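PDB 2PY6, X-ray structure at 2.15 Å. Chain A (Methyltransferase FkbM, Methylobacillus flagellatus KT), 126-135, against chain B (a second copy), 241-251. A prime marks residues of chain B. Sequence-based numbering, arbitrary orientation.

Chain A (126-135) KRFFDQICRT
Chain B, residues 241-251: LAGLIGVTKGK

Where glycines remove side chains from a helix surface, long side chains from a neighbour can lie directly on its backbone, as this contact between two copies of a methyltransferase illustrates. Residues 126–135 are helical throughout; their axis passes 10.4 Å from that of helix 241′–248′, with N-to-C directions 63° apart. In register, Arg127 CA lies 6.1 Å from Gly246′ CA, and Gln131 CA 7.0 Å from Gly250′ CA.

Along chain B, the flat Arg127 cation (m, t, t) packs on bare backbone, Gly243′ CA 3.8 Å from Arg127 NH2, with the partly negative Ala242′ O over the same face. Ile245′ (m, t) sets CG2 at the edge of the Arg134 guanidinium, a van der Waals contact 3.5 Å from Arg134 NH2. At Gly246′, an ideal CB would fall 2.7 Å from Arg127 NE, a clash; water 2 accepts from Arg134 NH1 (3.1 Å) and donates to Gly246′ O (2.6 Å). Lys249′ leaves the helix at phi/psi 55/51 in a Schellman motif, with Gly250′ N bonded to Ile245′ O at 2.9 Å; Lys249′ O lies 3.2 Å from Arg134 CD. At Gly250′ (67/31), where positive phi by itself favours glycine, an ideal CB would lie 2.8 Å from Arg134 NE and 2.9 Å from Gln131 OE1, clashing with each.

Arg134 (m, t, m) is held by its own helix, NH2 and NE donating to OE1 of Gln131 (t, p, chi3 55°) at 2.8 and 3.1 Å. No direct hydrogen bond crosses.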

# COMPACT_ATOMS: atom_id res chain seq x y z
N LYS A 126 4.01 10.56 17.60
CA LYS A 126 4.55 11.13 18.85
C LYS A 126 3.63 12.15 19.47
O LYS A 126 3.30 12.05 20.65
CB LYS A 126 5.94 11.73 18.66
CG LYS A 126 6.49 12.32 19.95
CD LYS A 126 7.95 12.65 19.91
CE LYS A 126 8.38 13.41 21.19
NZ LYS A 126 8.02 12.83 22.53
N ARG A 127 3.21 13.14 18.68
CA ARG A 127 2.30 14.20 19.16
C ARG A 127 0.95 13.64 19.61
O ARG A 127 0.35 14.15 20.51
CB ARG A 127 2.03 15.22 18.03
CG ARG A 127 3.22 16.07 17.66
CD ARG A 127 2.91 16.91 16.43
NE ARG A 127 3.97 17.89 16.25
CZ ARG A 127 4.06 18.76 15.26
NH1 ARG A 127 3.19 18.76 14.28
NH2 ARG A 127 5.07 19.59 15.23
N PHE A 128 0.48 12.61 18.92
CA PHE A 128 -0.75 11.95 19.30
C PHE A 128 -0.62 11.41 20.74
O PHE A 128 -1.33 11.81 21.65
CB PHE A 128 -1.09 10.82 18.31
CG PHE A 128 -2.17 9.93 18.81
CD1 PHE A 128 -3.48 10.40 18.87
CD2 PHE A 128 -1.88 8.66 19.32
CE1 PHE A 128 -4.49 9.60 19.39
CE2 PHE A 128 -2.86 7.86 19.84
CZ PHE A 128 -4.17 8.33 19.88
N PHE A 129 0.32 10.51 20.95
CA PHE A 129 0.51 9.94 22.28
C PHE A 129 0.89 10.93 23.40
O PHE A 129 0.52 10.73 24.56
CB PHE A 129 1.54 8.82 22.22
CG PHE A 129 1.02 7.53 21.65
CD1 PHE A 129 -0.12 6.92 22.20
CD2 PHE A 129 1.72 6.88 20.68
CE1 PHE A 129 -0.56 5.69 21.71
CE2 PHE A 129 1.28 5.66 20.19
CZ PHE A 129 0.14 5.08 20.72
N ASP A 130 1.68 11.94 23.06
CA ASP A 130 2.03 12.97 24.02
C ASP A 130 0.80 13.73 24.44
O ASP A 130 0.64 13.97 25.61
CB ASP A 130 3.10 13.93 23.49
CG ASP A 130 4.52 13.35 23.59
OD1 ASP A 130 4.71 12.39 24.37
OD2 ASP A 130 5.42 13.83 22.86
N GLN A 131 -0.09 14.07 23.51
CA GLN A 131 -1.30 14.76 23.90
C GLN A 131 -2.24 13.82 24.65
O GLN A 131 -2.85 14.24 25.59
CB GLN A 131 -1.99 15.45 22.72
CG GLN A 131 -3.18 16.31 23.16
CD GLN A 131 -2.84 17.36 24.22
OE1 GLN A 131 -1.93 18.17 24.05
NE2 GLN A 131 -3.59 17.34 25.33
N ILE A 132 -2.40 12.57 24.24
CA ILE A 132 -3.23 11.64 25.02
C ILE A 132 -2.81 11.63 26.48
O ILE A 132 -3.65 11.69 27.39
CB ILE A 132 -3.10 10.17 24.50
CG1 ILE A 132 -3.80 10.00 23.15
CG2 ILE A 132 -3.64 9.16 25.54
CD1 ILE A 132 -5.27 10.33 23.16
N CYS A 133 -1.50 11.56 26.72
CA CYS A 133 -0.96 11.54 28.07
C CYS A 133 -1.26 12.83 28.79
O CYS A 133 -1.71 12.78 29.92
CB CYS A 133 0.54 11.25 28.06
SG CYS A 133 0.92 9.55 27.51
N ARG A 134 -1.03 13.97 28.15
CA ARG A 134 -1.29 15.28 28.78
C ARG A 134 -2.75 15.48 29.15
O ARG A 134 -3.06 15.89 30.27
CB ARG A 134 -0.80 16.46 27.92
CG ARG A 134 0.73 16.49 27.74
CD ARG A 134 1.19 17.76 27.08
NE ARG A 134 0.68 17.99 25.71
CZ ARG A 134 1.37 17.81 24.57
NH1 ARG A 134 2.60 17.34 24.57
NH2 ARG A 134 0.81 18.08 23.39
N THR A 135 -3.63 15.16 28.21
CA THR A 135 -5.08 15.24 28.43
C THR A 135 -5.48 14.48 29.70
O THR A 135 -6.25 14.97 30.50
CB THR A 135 -5.87 14.64 27.20
OG1 THR A 135 -5.70 15.48 26.05
CG2 THR A 135 -7.34 14.53 27.48
N LEU B 241 -2.04 24.44 13.97
CA LEU B 241 -2.56 24.27 15.33
C LEU B 241 -1.86 23.07 15.93
O LEU B 241 -1.41 23.10 17.09
CB LEU B 241 -4.09 24.09 15.34
CG LEU B 241 -4.70 23.47 16.63
CD1 LEU B 241 -4.52 24.35 17.87
CD2 LEU B 241 -6.15 23.15 16.48
N ALA B 242 -1.75 21.99 15.14
CA ALA B 242 -1.03 20.81 15.60
C ALA B 242 0.41 21.12 15.92
O ALA B 242 0.93 20.60 16.90
CB ALA B 242 -1.11 19.69 14.56
N GLY B 243 1.04 21.99 15.13
CA GLY B 243 2.45 22.35 15.37
C GLY B 243 2.61 23.22 16.60
O GLY B 243 3.57 23.04 17.36
N LEU B 244 1.71 24.17 16.82
CA LEU B 244 1.79 24.99 18.04
C LEU B 244 1.61 24.07 19.26
O LEU B 244 2.36 24.14 20.23
CB LEU B 244 0.77 26.13 18.06
CG LEU B 244 0.78 27.02 19.33
CD1 LEU B 244 2.01 27.88 19.45
CD2 LEU B 244 -0.42 27.97 19.40
N ILE B 245 0.61 23.19 19.20
CA ILE B 245 0.38 22.24 20.30
C ILE B 245 1.66 21.45 20.60
O ILE B 245 2.07 21.34 21.76
CB ILE B 245 -0.78 21.26 19.98
CG1 ILE B 245 -2.11 22.01 19.95
CG2 ILE B 245 -0.84 20.14 21.03
CD1 ILE B 245 -3.26 21.24 19.29
N GLY B 246 2.30 20.93 19.55
CA GLY B 246 3.50 20.12 19.72
C GLY B 246 4.66 20.85 20.37
O GLY B 246 5.21 20.39 21.38
N VAL B 247 5.02 22.02 19.83
CA VAL B 247 6.21 22.74 20.35
C VAL B 247 5.99 23.36 21.71
O VAL B 247 6.95 23.58 22.41
CB VAL B 247 6.80 23.79 19.38
CG1 VAL B 247 7.17 23.11 18.09
CG2 VAL B 247 5.84 24.98 19.17
N THR B 248 4.74 23.61 22.08
CA THR B 248 4.42 24.19 23.39
C THR B 248 3.97 23.14 24.42
O THR B 248 3.65 23.48 25.54
CB THR B 248 3.26 25.22 23.28
OG1 THR B 248 2.04 24.57 22.88
CG2 THR B 248 3.61 26.33 22.32
N LYS B 249 3.93 21.88 24.01
CA LYS B 249 3.49 20.77 24.83
C LYS B 249 2.09 21.01 25.39
O LYS B 249 1.86 20.85 26.59
CB LYS B 249 4.51 20.47 25.92
CG LYS B 249 5.89 20.10 25.42
CD LYS B 249 6.75 19.59 26.60
CE LYS B 249 8.25 19.59 26.22
NZ LYS B 249 8.52 18.95 24.92
N GLY B 250 1.17 21.37 24.51
CA GLY B 250 -0.23 21.59 24.87
C GLY B 250 -0.50 22.77 25.76
O GLY B 250 -1.42 22.75 26.52
N LYS B 251 0.30 23.83 25.66
CA LYS B 251 0.13 25.00 26.53
C LYS B 251 0.18 26.33 25.78
O LYS B 251 1.24 26.78 25.35
CB LYS B 251 1.19 25.02 27.63
CG LYS B 251 1.12 23.87 28.59
CD LYS B 251 2.33 23.88 29.52
O HOH W 1 -2.41 19.68 27.33
O HOH W 2 4.51 17.98 22.23